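PDB 2JJX: uridylate kinase from Bacillus anthracis, which catalyses the ATP-dependent phosphorylation of UMP to UDP in pyrimidine biosynthesis and also binds ATP at an allosteric nucleotide site. Local coordinates for residues Y12-I17 with G51-I56; R125-L130 with I158-D163; I165-Q170 with L218-F223. All blocks are in the same frame, centred on the assembly; numbering follows the deposited sequence.

Interactions 1 and 3 are two backbone-bonded seams of one central sheet, and they meet directly because strands 14-19 and 164-169 are neighbours in it: L16 O accepts a bond from L166 N, and the side chains of Y12 and H221 join the two contacts. Both are largely buried, with mostly apolar side chains on the faces. Interaction 2 lies on one face of that sheet, where two helices meet through a methionine and apolar partners alone, while the far side of one helix faces bound ATP. It is tied to interaction 1 by R14. Charged groups gather near interactions 1 and 2; interaction 3 is the most central of the three.

Interaction 1 of 3, residues Y12-I17 with G51-I56; sequences YKRVLI and GIEVSI
The carbonyl oxygen E53 O is approached by two neighbours on the strand beside it: V15 N donates to it at 2.8 Å, and R14 CA adds a CA-H...O contact with E53 O at 3.5 Å. The same alternation runs through the whole pairing. E53 N reaches K13 O at 2.8 Å, S55 N gives to V15 O, and I17 N closes the series on S55 O at 2.9 Å with an N-H...O angle of 176°. Parallel strands bond in just this way, alternate residues giving and taking: V15 bonds to both residues that flank V54, while L16 turns its N-H and C=O to strand 164-169.

Side chains then sort to two faces. V15, I17, V54 and I56 share one, where I17 CD1 rests against V54 CG1 at 3.9 Å, the two side chains crossing at a slant. V54 places CG1 anti to its backbone N (chi1 169°), beside the carbonyl carbon, and I47 of helix 34-48 packs onto both residues. On the other face, L16 CD2 lies 3.5 Å from S55 CB, with helices 123-131 and 150-160 above them. R14 and E53 also pair here as a salt bridge, though its detail in the model is doubtful. R14 NE also bonds to M160 O, and D131 is a second acidic partner of the guanidinium.

Strands 14-19 and 53-58 with helix 34-48 between them form a beta-alpha-beta unit, the recurring element from which the three-layered amino acid kinase fold is built.

Interaction 2 of 3, residues R125-L130 with I158-D163; sequences RAVHHL and IEMNSD. With ATP (adenosine-5'-triphosphate), chain F; ATP (adenosine-5'-triphosphate), chain D.
M160 pushes its thioether into helix 123-131, and its sulphur and methyl carry most of the contact. M160 SD lies 3.4 Å from A126 CB. Beyond it, M160 CE reaches V127 CG2 at 3.6 Å. The chain is bent to do this: chi2 of 80° turns SD back from an extended course, and chi3 of -36° sets the methyl toward V127. V127 crosses the methionine obliquely, and L130 packs beside the thioether, its exact place doubtful because the model sets the two too close.

Next to this apolar join, N161 is the first residue to leave helical phi/psi; its positive phi (67°) and bonds back into the last turn make a Schellman motif. Both helices lie on one face of the sheet in the amino acid kinase fold, with L130 and M160 resting on S55 of strand 53-58.

R125 and H128, along the other side of helix 123-131, belong to ATP pockets consistent with the allosteric nucleotide site, where R107 of a neighbouring subunit also bonds ATP. R125 NH2 donates to O2A of the chain D ATP at 2.7 Å, and R125 NH1 comes within 3.2 Å of O5' of the chain F ATP. H128 presents one ring face to O3' of that second nucleotide, while its CE1 edge approaches O3G. H129 CE1 lies over one face of the R125 guanidinium, toward its rim, and H129 NE2 is itself hydrogen-bonded to E119.

Interaction 3 of 3, residues I165-Q170 with L218-F223; sequences ILVAKQ and LPAHVF
F223 brings its ring against L166 and A168 of the neighbouring strand. Its chi1 of 59° puts CG between the backbone N and the carbonyl carbon, the crowded position. A168 CA stands over one face of the ring, 4.2 Å from the F223 centroid in a CH-pi contact, and V167 O lies over that ring too, toward its rim. L166 CB meets the edge, 3.5 Å from F223 CE1 and close to the ring plane.

The L166 and H221 side chains run side by side in the same direction, each with CG anti to its carbonyl carbon, and L166 CD2 lies 4.0 Å from H221 CD2. The imidazole is fixed at its far end, where NE2 bonds to Y12 OH. Helix 230-235 packs against H221, F223 and L166 on this face.

The opposite face carries I165, V167, A220 and V222. I165 CG1 runs anti to its backbone N, which puts CG2 between N and carbonyl carbon, and that methyl sits 3.5 Å from A220 CB. L218 crosses I165 at about a right angle. Further along, V167 CG2 touches V222 CG2 at 3.7 Å, and K169 CG, anti to its carbonyl carbon, touches V222 CG1.

Between the two faces, four main-chain bonds join the parallel strands, among them V167 N to H221 O at 2.7 Å and K169 N to F223 O at 2.8 Å. This is the buried strand pairing typical of the central sheet of an amino acid kinase fold.

Interaction 1 of 3, residues Y12-I17 with G51-I56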
loop_
_atom_site.group_PDB
_atom_site.type_symbol
_atom_site.label_atom_id
_atom_site.label_comp_id
_atom_site.label_asym_id
_atom_site.label_seq_id
_atom_site.Cartn_x
_atom_site.Cartn_y
_atom_site.Cartn_z
ATOM N N TYR A 12 -17.938 -4.473 34.150
ATOM C CA TYR A 12 -17.561 -3.773 32.930
ATOM C C TYR A 12 -18.207 -4.441 31.729
ATOM O O TYR A 12 -18.313 -5.662 31.660
ATOM C CB TYR A 12 -16.047 -3.790 32.779
ATOM C CG TYR A 12 -15.316 -3.384 34.031
ATOM C CD1 TYR A 12 -15.357 -2.060 34.468
ATOM C CD2 TYR A 12 -14.429 -4.257 34.661
ATOM C CE1 TYR A 12 -14.599 -1.629 35.561
ATOM C CE2 TYR A 12 -13.653 -3.836 35.753
ATOM C CZ TYR A 12 -13.757 -2.522 36.200
ATOM O OH TYR A 12 -13.030 -2.083 37.283
ATOM N N LYS A 13 -18.572 -3.639 30.744
ATOM C CA LYS A 13 -19.124 -4.180 29.512
ATOM C C LYS A 13 -18.015 -4.440 28.486
ATOM O O LYS A 13 -18.122 -5.390 27.711
ATOM C CB LYS A 13 -20.160 -3.236 28.898
ATOM C CG LYS A 13 -21.181 -2.672 29.863
ATOM C CD LYS A 13 -22.454 -2.287 29.132
ATOM C CE LYS A 13 -23.578 -3.271 29.411
ATOM N NZ LYS A 13 -24.901 -2.645 29.134
ATOM N N ARG A 14 -17.000 -3.566 28.448
ATOM C CA ARG A 14 -15.884 -3.647 27.493
ATOM C C ARG A 14 -14.557 -3.640 28.219
ATOM O O ARG A 14 -14.312 -2.819 29.093
ATOM C CB ARG A 14 -15.898 -2.458 26.534
ATOM C CG ARG A 14 -16.076 -2.821 25.074
ATOM C CD ARG A 14 -14.925 -2.325 24.238
ATOM N NE ARG A 14 -15.287 -1.256 23.305
ATOM C CZ ARG A 14 -16.425 -1.184 22.617
ATOM N NH1 ARG A 14 -17.380 -2.086 22.773
ATOM N NH2 ARG A 14 -16.620 -0.172 21.787
ATOM N N VAL A 15 -13.644 -4.480 27.761
ATOM C CA VAL A 15 -12.388 -4.680 28.472
ATOM C C VAL A 15 -11.178 -5.000 27.573
ATOM O O VAL A 15 -11.294 -5.693 26.583
ATOM C CB VAL A 15 -12.645 -5.807 29.479
ATOM C CG1 VAL A 15 -11.818 -7.036 29.166
ATOM C CG2 VAL A 15 -12.512 -5.307 30.910
ATOM N N LEU A 16 -10.000 -4.522 27.945
ATOM C CA LEU A 16 -8.775 -4.812 27.195
ATOM C C LEU A 16 -7.908 -5.666 28.077
ATOM O O LEU A 16 -7.573 -5.266 29.183
ATOM C CB LEU A 16 -7.984 -3.531 26.880
ATOM C CG LEU A 16 -6.685 -3.533 26.051
ATOM C CD1 LEU A 16 -5.568 -4.385 26.630
ATOM C CD2 LEU A 16 -6.922 -3.828 24.576
ATOM N N ILE A 17 -7.518 -6.827 27.573
ATOM C CA ILE A 17 -6.636 -7.686 28.332
ATOM C C ILE A 17 -5.193 -7.590 27.853
ATOM O O ILE A 17 -4.895 -7.842 26.698
ATOM C CB ILE A 17 -7.085 -9.110 28.343
ATOM C CG1 ILE A 17 -8.477 -9.217 28.958
ATOM C CG2 ILE A 17 -6.076 -9.933 29.104
ATOM C CD1 ILE A 17 -9.206 -10.525 28.599
ATOM N N GLY A 51 -20.576 -12.220 28.104
ATOM C CA GLY A 51 -20.979 -11.265 27.092
ATOM C C GLY A 51 -20.322 -9.919 27.294
ATOM O O GLY A 51 -20.821 -8.873 26.869
ATOM N N ILE A 52 -19.182 -9.959 27.970
ATOM C CA ILE A 52 -18.323 -8.799 28.113
ATOM C C ILE A 52 -17.517 -8.774 26.826
ATOM O O ILE A 52 -17.122 -9.833 26.327
ATOM C CB ILE A 52 -17.385 -8.989 29.310
ATOM C CG1 ILE A 52 -18.199 -8.935 30.600
ATOM C CG2 ILE A 52 -16.297 -7.919 29.302
ATOM C CD1 ILE A 52 -17.368 -9.087 31.829
ATOM N N GLU A 53 -17.324 -7.589 26.255
ATOM C CA GLU A 53 -16.529 -7.493 25.037
ATOM C C GLU A 53 -15.030 -7.378 25.282
ATOM O O GLU A 53 -14.582 -6.604 26.121
ATOM C CB GLU A 53 -17.047 -6.415 24.106
ATOM C CG GLU A 53 -18.508 -6.221 24.226
ATOM C CD GLU A 53 -18.910 -4.827 23.815
ATOM O OE1 GLU A 53 -18.007 -4.045 23.490
ATOM O OE2 GLU A 53 -20.112 -4.497 23.828
ATOM N N VAL A 54 -14.285 -8.273 24.645
ATOM C CA VAL A 54 -12.856 -8.410 24.857
ATOM C C VAL A 54 -11.958 -8.000 23.697
ATOM O O VAL A 54 -12.196 -8.398 22.567
ATOM C CB VAL A 54 -12.565 -9.892 25.234
ATOM C CG1 VAL A 54 -11.083 -10.156 25.194
ATOM C CG2 VAL A 54 -13.118 -10.224 26.598
ATOM N N SER A 55 -10.877 -7.289 24.017
ATOM C CA SER A 55 -9.784 -6.978 23.094
ATOM C C SER A 55 -8.570 -7.552 23.792
ATOM O O SER A 55 -8.548 -7.577 25.014
ATOM C CB SER A 55 -9.562 -5.467 22.976
ATOM O OG SER A 55 -10.786 -4.764 23.010
ATOM N N ILE A 56 -7.564 -8.003 23.049
ATOM C CA ILE A 56 -6.370 -8.568 23.678
ATOM C C ILE A 56 -5.104 -7.998 23.070
ATOM O O ILE A 56 -5.022 -7.834 21.853
ATOM C CB ILE A 56 -6.398 -10.107 23.623
ATOM C CG1 ILE A 56 -7.756 -10.642 24.085
ATOM C CG2 ILE A 56 -5.205 -10.738 24.329
ATOM C CD1 ILE A 56 -7.810 -12.137 24.229
#

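Interaction 2 of 3, residues R125-L130 with I158-D163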
loop_
_atom_site.group_PDB
_atom_site.type_symbol
_atom_site.label_atom_id
_atom_site.label_comp_id
_atom_site.label_asym_id
_atom_site.label_seq_id
_atom_site.Cartn_x
_atom_site.Cartn_y
_atom_site.Cartn_z
ATOM N N ARG A 125 -13.449 0.047 12.693
ATOM C CA ARG A 125 -13.702 -1.355 12.347
ATOM C C ARG A 125 -13.552 -2.201 13.607
ATOM O O ARG A 125 -14.286 -3.175 13.828
ATOM C CB ARG A 125 -12.685 -1.858 11.314
ATOM C CG ARG A 125 -13.292 -2.407 10.043
ATOM C CD ARG A 125 -12.341 -3.272 9.241
ATOM N NE ARG A 125 -12.925 -4.562 8.864
ATOM C CZ ARG A 125 -14.200 -4.761 8.523
ATOM N NH1 ARG A 125 -15.083 -3.765 8.523
ATOM N NH2 ARG A 125 -14.602 -5.979 8.181
ATOM N N ALA A 126 -12.573 -1.837 14.424
ATOM C CA ALA A 126 -12.278 -2.610 15.609
ATOM C C ALA A 126 -13.402 -2.433 16.584
ATOM O O ALA A 126 -13.842 -3.387 17.209
ATOM C CB ALA A 126 -10.966 -2.103 16.219
ATOM N N VAL A 127 -13.895 -1.205 16.660
ATOM C CA VAL A 127 -14.961 -0.863 17.586
ATOM C C VAL A 127 -16.206 -1.618 17.199
ATOM O O VAL A 127 -16.902 -2.166 18.039
ATOM C CB VAL A 127 -15.280 0.604 17.453
ATOM C CG1 VAL A 127 -16.759 0.763 17.530
ATOM C CG2 VAL A 127 -14.531 1.408 18.485
ATOM N N HIS A 128 -16.473 -1.597 15.898
ATOM C CA HIS A 128 -17.581 -2.295 15.269
ATOM C C HIS A 128 -17.599 -3.784 15.566
ATOM O O HIS A 128 -18.620 -4.343 15.933
ATOM C CB HIS A 128 -17.452 -2.110 13.771
ATOM C CG HIS A 128 -18.390 -1.091 13.212
ATOM N ND1 HIS A 128 -19.063 -1.291 12.027
ATOM C CD2 HIS A 128 -18.824 0.097 13.700
ATOM C CE1 HIS A 128 -19.845 -0.252 11.790
ATOM N NE2 HIS A 128 -19.718 0.605 12.788
ATOM N N HIS A 129 -16.488 -4.439 15.278
ATOM C CA HIS A 129 -16.335 -5.844 15.569
ATOM C C HIS A 129 -16.750 -6.099 17.010
ATOM O O HIS A 129 -17.629 -6.912 17.281
ATOM C CB HIS A 129 -14.865 -6.204 15.402
ATOM C CG HIS A 129 -14.393 -6.199 13.978
ATOM N ND1 HIS A 129 -15.197 -6.571 12.923
ATOM C CD2 HIS A 129 -13.159 -6.013 13.456
ATOM C CE1 HIS A 129 -14.486 -6.581 11.809
ATOM N NE2 HIS A 129 -13.241 -6.255 12.108
ATOM N N LEU A 130 -16.101 -5.379 17.921
ATOM C CA LEU A 130 -16.341 -5.466 19.364
ATOM C C LEU A 130 -17.823 -5.332 19.685
ATOM O O LEU A 130 -18.392 -6.108 20.441
ATOM C CB LEU A 130 -15.560 -4.359 20.073
ATOM C CG LEU A 130 -14.500 -4.819 21.070
ATOM C CD1 LEU A 130 -14.030 -6.237 20.790
ATOM C CD2 LEU A 130 -13.355 -3.836 21.010
ATOM N N ILE A 158 -8.248 2.809 25.429
ATOM C CA ILE A 158 -8.932 4.101 25.316
ATOM C C ILE A 158 -9.596 4.244 23.943
ATOM O O ILE A 158 -10.784 4.532 23.832
ATOM C CB ILE A 158 -8.031 5.297 25.673
ATOM C CG1 ILE A 158 -7.459 5.198 27.090
ATOM C CG2 ILE A 158 -8.741 6.619 25.472
ATOM C CD1 ILE A 158 -6.219 6.031 27.273
ATOM N N GLU A 159 -8.839 3.976 22.886
ATOM C CA GLU A 159 -9.368 4.066 21.518
ATOM C C GLU A 159 -10.648 3.227 21.375
ATOM O O GLU A 159 -11.530 3.525 20.567
ATOM C CB GLU A 159 -8.325 3.522 20.532
ATOM C CG GLU A 159 -7.387 4.552 19.926
ATOM C CD GLU A 159 -6.351 3.909 18.996
ATOM O OE1 GLU A 159 -5.601 3.024 19.459
ATOM O OE2 GLU A 159 -6.262 4.283 17.804
ATOM N N MET A 160 -10.708 2.126 22.109
ATOM C CA MET A 160 -11.793 1.187 21.951
ATOM C C MET A 160 -12.941 1.471 22.922
ATOM O O MET A 160 -13.988 0.829 22.859
ATOM C CB MET A 160 -11.246 -0.242 22.081
ATOM C CG MET A 160 -11.924 -1.253 21.182
ATOM S SD MET A 160 -11.385 -1.254 19.489
ATOM C CE MET A 160 -11.091 0.395 19.141
ATOM N N ASN A 161 -12.766 2.502 23.742
ATOM C CA ASN A 161 -13.794 2.962 24.678
ATOM C C ASN A 161 -13.949 1.857 25.692
ATOM O O ASN A 161 -15.063 1.457 26.021
ATOM C CB ASN A 161 -15.151 3.145 24.006
ATOM C CG ASN A 161 -15.201 4.324 23.053
ATOM O OD1 ASN A 161 -14.200 4.990 22.803
ATOM N ND2 ASN A 161 -16.362 4.525 22.441
ATOM N N SER A 162 -12.824 1.281 26.092
ATOM C CA SER A 162 -12.854 0.209 27.071
ATOM C C SER A 162 -13.230 0.726 28.455
ATOM O O SER A 162 -13.095 1.908 28.735
ATOM C CB SER A 162 -11.523 -0.533 27.070
ATOM O OG SER A 162 -11.366 -1.142 25.799
ATOM N N ASP A 163 -13.793 -0.142 29.285
ATOM C CA ASP A 163 -14.215 0.246 30.624
ATOM C C ASP A 163 -13.066 0.065 31.628
ATOM O O ASP A 163 -13.076 0.637 32.724
ATOM C CB ASP A 163 -15.370 -0.651 31.060
ATOM C CG ASP A 163 -16.714 -0.185 30.523
ATOM O OD1 ASP A 163 -16.824 0.985 30.102
ATOM O OD2 ASP A 163 -17.683 -0.969 30.584
HETATM P PG ATP F . -22.585 -1.285 8.370
HETATM O O1G ATP F . -23.991 -0.723 8.248
HETATM O O2G ATP F . -22.615 -2.520 9.265
HETATM O O3G ATP F . -21.711 -0.201 8.984
HETATM P PB ATP F . -20.959 -2.703 6.450
HETATM O O1B ATP F . -21.133 -3.026 4.940
HETATM O O2B ATP F . -20.925 -4.014 7.272
HETATM O O3B ATP F . -22.085 -1.692 6.926
HETATM P PA ATP F . -18.291 -2.170 5.879
HETATM O O1A ATP F . -18.480 -1.048 4.849
HETATM O O2A ATP F . -18.188 -3.556 5.197
HETATM O O3A ATP F . -19.589 -2.021 6.716
HETATM O "O5'" ATP F . -17.046 -1.860 6.873
HETATM C "C5'" ATP F . -17.428 -1.379 8.173
HETATM C "C4'" ATP F . -16.600 -0.206 8.733
HETATM O "O4'" ATP F . -15.361 0.099 8.045
HETATM C "C3'" ATP F . -17.356 1.097 8.978
HETATM O "O3'" ATP F . -17.195 1.564 10.310
HETATM C "C2'" ATP F . -16.773 2.094 7.984
HETATM O "O2'" ATP F . -16.645 3.350 8.684
HETATM C "C1'" ATP F . -15.454 1.447 7.491
HETATM N N9 ATP F . -14.203 2.227 7.500
HETATM C C8 ATP F . -13.901 3.308 8.288
HETATM N N7 ATP F . -12.702 3.813 8.059
HETATM C C5 ATP F . -12.177 3.027 7.058
HETATM C C6 ATP F . -10.942 3.051 6.383
HETATM N N6 ATP F . -9.959 3.966 6.642
HETATM N N1 ATP F . -10.692 2.134 5.427
HETATM C C2 ATP F . -11.652 1.226 5.168
HETATM N N3 ATP F . -12.867 1.108 5.746
HETATM C C4 ATP F . -13.083 2.039 6.694
HETATM P PG ATP D . -19.074 -11.783 8.554
HETATM O O1G ATP D . -19.790 -11.695 9.896
HETATM O O2G ATP D . -19.251 -13.220 8.105
HETATM O O3G ATP D . -17.597 -11.461 8.742
HETATM P PB ATP D . -19.115 -9.721 6.462
HETATM O O1B ATP D . -19.721 -8.324 6.779
HETATM O O2B ATP D . -19.542 -10.104 5.014
HETATM O O3B ATP D . -19.723 -10.819 7.453
HETATM P PA ATP D . -16.361 -8.840 7.133
HETATM O O1A ATP D . -16.022 -9.341 8.562
HETATM O O2A ATP D . -16.726 -7.337 7.212
HETATM O O3A ATP D . -17.525 -9.732 6.530
HETATM O "O5'" ATP D . -15.059 -8.988 6.163
HETATM C "C5'" ATP D . -14.925 -10.176 5.369
HETATM C "C4'" ATP D . -13.563 -10.799 5.672
HETATM O "O4'" ATP D . -12.484 -9.841 5.460
HETATM C "C3'" ATP D . -13.406 -11.401 7.072
HETATM O "O3'" ATP D . -13.750 -12.788 7.122
HETATM C "C2'" ATP D . -11.929 -11.183 7.413
HETATM O "O2'" ATP D . -11.229 -12.376 7.006
HETATM C "C1'" ATP D . -11.540 -9.946 6.582
HETATM N N9 ATP D . -10.103 -9.775 6.300
HETATM C C8 ATP D . -9.097 -10.675 6.580
HETATM N N7 ATP D . -7.901 -10.246 6.248
HETATM C C5 ATP D . -8.145 -8.995 5.724
HETATM C C6 ATP D . -7.265 -8.049 5.194
HETATM N N6 ATP D . -5.915 -8.298 5.147
HETATM N N1 ATP D . -7.778 -6.875 4.727
HETATM C C2 ATP D . -9.116 -6.666 4.781
HETATM N N3 ATP D . -10.050 -7.510 5.282
HETATM C C4 ATP D . -9.496 -8.665 5.736
#

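Interaction 3 of 3, residues I165-Q170 with L218-F223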
loop_
_atom_site.group_PDB
_atom_site.type_symbol
_atom_site.label_atom_id
_atom_site.label_comp_id
_atom_site.label_asym_id
_atom_site.label_seq_id
_atom_site.Cartn_x
_atom_site.Cartn_y
_atom_site.Cartn_z
ATOM N N ILE A 165 -8.685 -1.845 31.891
ATOM C CA ILE A 165 -7.606 -2.605 31.284
ATOM C C ILE A 165 -7.144 -3.608 32.319
ATOM O O ILE A 165 -6.786 -3.236 33.423
ATOM C CB ILE A 165 -6.435 -1.764 30.758
ATOM C CG1 ILE A 165 -5.443 -2.687 30.064
ATOM C CG2 ILE A 165 -5.685 -1.132 31.878
ATOM C CD1 ILE A 165 -4.105 -2.053 29.799
ATOM N N LEU A 166 -7.252 -4.890 32.006
ATOM C CA LEU A 166 -6.820 -5.902 32.947
ATOM C C LEU A 166 -5.423 -6.326 32.539
ATOM O O LEU A 166 -5.199 -6.774 31.425
ATOM C CB LEU A 166 -7.800 -7.077 32.969
ATOM C CG LEU A 166 -9.289 -6.751 32.880
ATOM C CD1 LEU A 166 -9.974 -7.969 32.305
ATOM C CD2 LEU A 166 -9.850 -6.436 34.233
ATOM N N VAL A 167 -4.462 -6.006 33.392
ATOM C CA VAL A 167 -3.077 -6.337 33.133
ATOM C C VAL A 167 -2.672 -7.610 33.872
ATOM O O VAL A 167 -2.437 -7.621 35.084
ATOM C CB VAL A 167 -2.178 -5.147 33.385
ATOM C CG1 VAL A 167 -2.988 -3.985 33.909
ATOM C CG2 VAL A 167 -1.039 -5.507 34.316
ATOM N N ALA A 168 -2.765 -8.716 33.151
ATOM C CA ALA A 168 -2.440 -10.010 33.716
ATOM C C ALA A 168 -0.949 -10.193 34.013
ATOM O O ALA A 168 -0.096 -10.053 33.140
ATOM C CB ALA A 168 -2.939 -11.105 32.790
ATOM N N LYS A 169 -0.652 -10.545 35.257
ATOM C CA LYS A 169 0.712 -10.811 35.705
ATOM C C LYS A 169 0.802 -12.305 36.005
ATOM O O LYS A 169 -0.221 -12.963 36.259
ATOM C CB LYS A 169 1.013 -10.044 37.003
ATOM C CG LYS A 169 1.555 -8.630 36.812
ATOM C CD LYS A 169 1.741 -8.305 35.337
ATOM C CE LYS A 169 2.743 -7.170 35.143
ATOM N NZ LYS A 169 2.705 -6.237 36.302
ATOM N N GLN A 170 2.022 -12.839 35.965
ATOM C CA GLN A 170 2.254 -14.231 36.330
ATOM C C GLN A 170 3.052 -14.302 37.630
ATOM O O GLN A 170 4.083 -13.644 37.783
ATOM C CB GLN A 170 2.887 -15.079 35.204
ATOM C CG GLN A 170 3.756 -14.363 34.183
ATOM C CD GLN A 170 4.577 -15.316 33.313
ATOM O OE1 GLN A 170 4.183 -16.464 33.070
ATOM N NE2 GLN A 170 5.723 -14.830 32.825
ATOM N N LEU A 218 -8.796 5.610 32.429
ATOM C CA LEU A 218 -8.854 4.155 32.309
ATOM C C LEU A 218 -8.436 3.516 33.621
ATOM O O LEU A 218 -7.390 3.806 34.189
ATOM C CB LEU A 218 -7.929 3.638 31.199
ATOM C CG LEU A 218 -8.286 2.398 30.352
ATOM C CD1 LEU A 218 -7.174 1.377 30.313
ATOM C CD2 LEU A 218 -9.614 1.751 30.653
ATOM N N PRO A 219 -9.253 2.604 34.109
ATOM C CA PRO A 219 -8.847 1.930 35.341
ATOM C C PRO A 219 -8.021 0.703 34.931
ATOM O O PRO A 219 -8.247 0.096 33.874
ATOM C CB PRO A 219 -10.182 1.497 35.974
ATOM C CG PRO A 219 -11.270 1.830 34.964
ATOM C CD PRO A 219 -10.695 2.874 34.024
ATOM N N ALA A 220 -7.058 0.325 35.761
ATOM C CA ALA A 220 -6.262 -0.854 35.463
ATOM C C ALA A 220 -6.359 -1.864 36.585
ATOM O O ALA A 220 -6.394 -1.486 37.743
ATOM C CB ALA A 220 -4.811 -0.477 35.241
ATOM N N HIS A 221 -6.296 -3.147 36.246
ATOM C CA HIS A 221 -6.264 -4.190 37.250
ATOM C C HIS A 221 -5.015 -5.025 37.086
ATOM O O HIS A 221 -4.750 -5.536 36.010
ATOM C CB HIS A 221 -7.503 -5.066 37.157
ATOM C CG HIS A 221 -8.752 -4.381 37.618
ATOM N ND1 HIS A 221 -9.220 -4.489 38.909
ATOM C CD2 HIS A 221 -9.635 -3.588 36.962
ATOM C CE1 HIS A 221 -10.327 -3.776 39.034
ATOM N NE2 HIS A 221 -10.606 -3.227 37.865
ATOM N N VAL A 222 -4.204 -5.101 38.134
ATOM C CA VAL A 222 -3.016 -5.944 38.104
ATOM C C VAL A 222 -3.315 -7.139 39.002
ATOM O O VAL A 222 -3.817 -6.990 40.119
ATOM C CB VAL A 222 -1.744 -5.158 38.495
ATOM C CG1 VAL A 222 -0.485 -6.022 38.342
ATOM C CG2 VAL A 222 -1.625 -3.893 37.639
ATOM N N PHE A 223 -3.133 -8.337 38.463
ATOM C CA PHE A 223 -3.540 -9.525 39.198
ATOM C C PHE A 223 -2.835 -10.753 38.683
ATOM O O PHE A 223 -2.163 -10.694 37.664
ATOM C CB PHE A 223 -5.046 -9.733 39.036
ATOM C CG PHE A 223 -5.483 -9.908 37.603
ATOM C CD1 PHE A 223 -5.970 -8.836 36.866
ATOM C CD2 PHE A 223 -5.316 -11.125 36.965
ATOM C CE1 PHE A 223 -6.290 -8.997 35.537
ATOM C CE2 PHE A 223 -5.674 -11.286 35.651
ATOM C CZ PHE A 223 -6.149 -10.222 34.931
#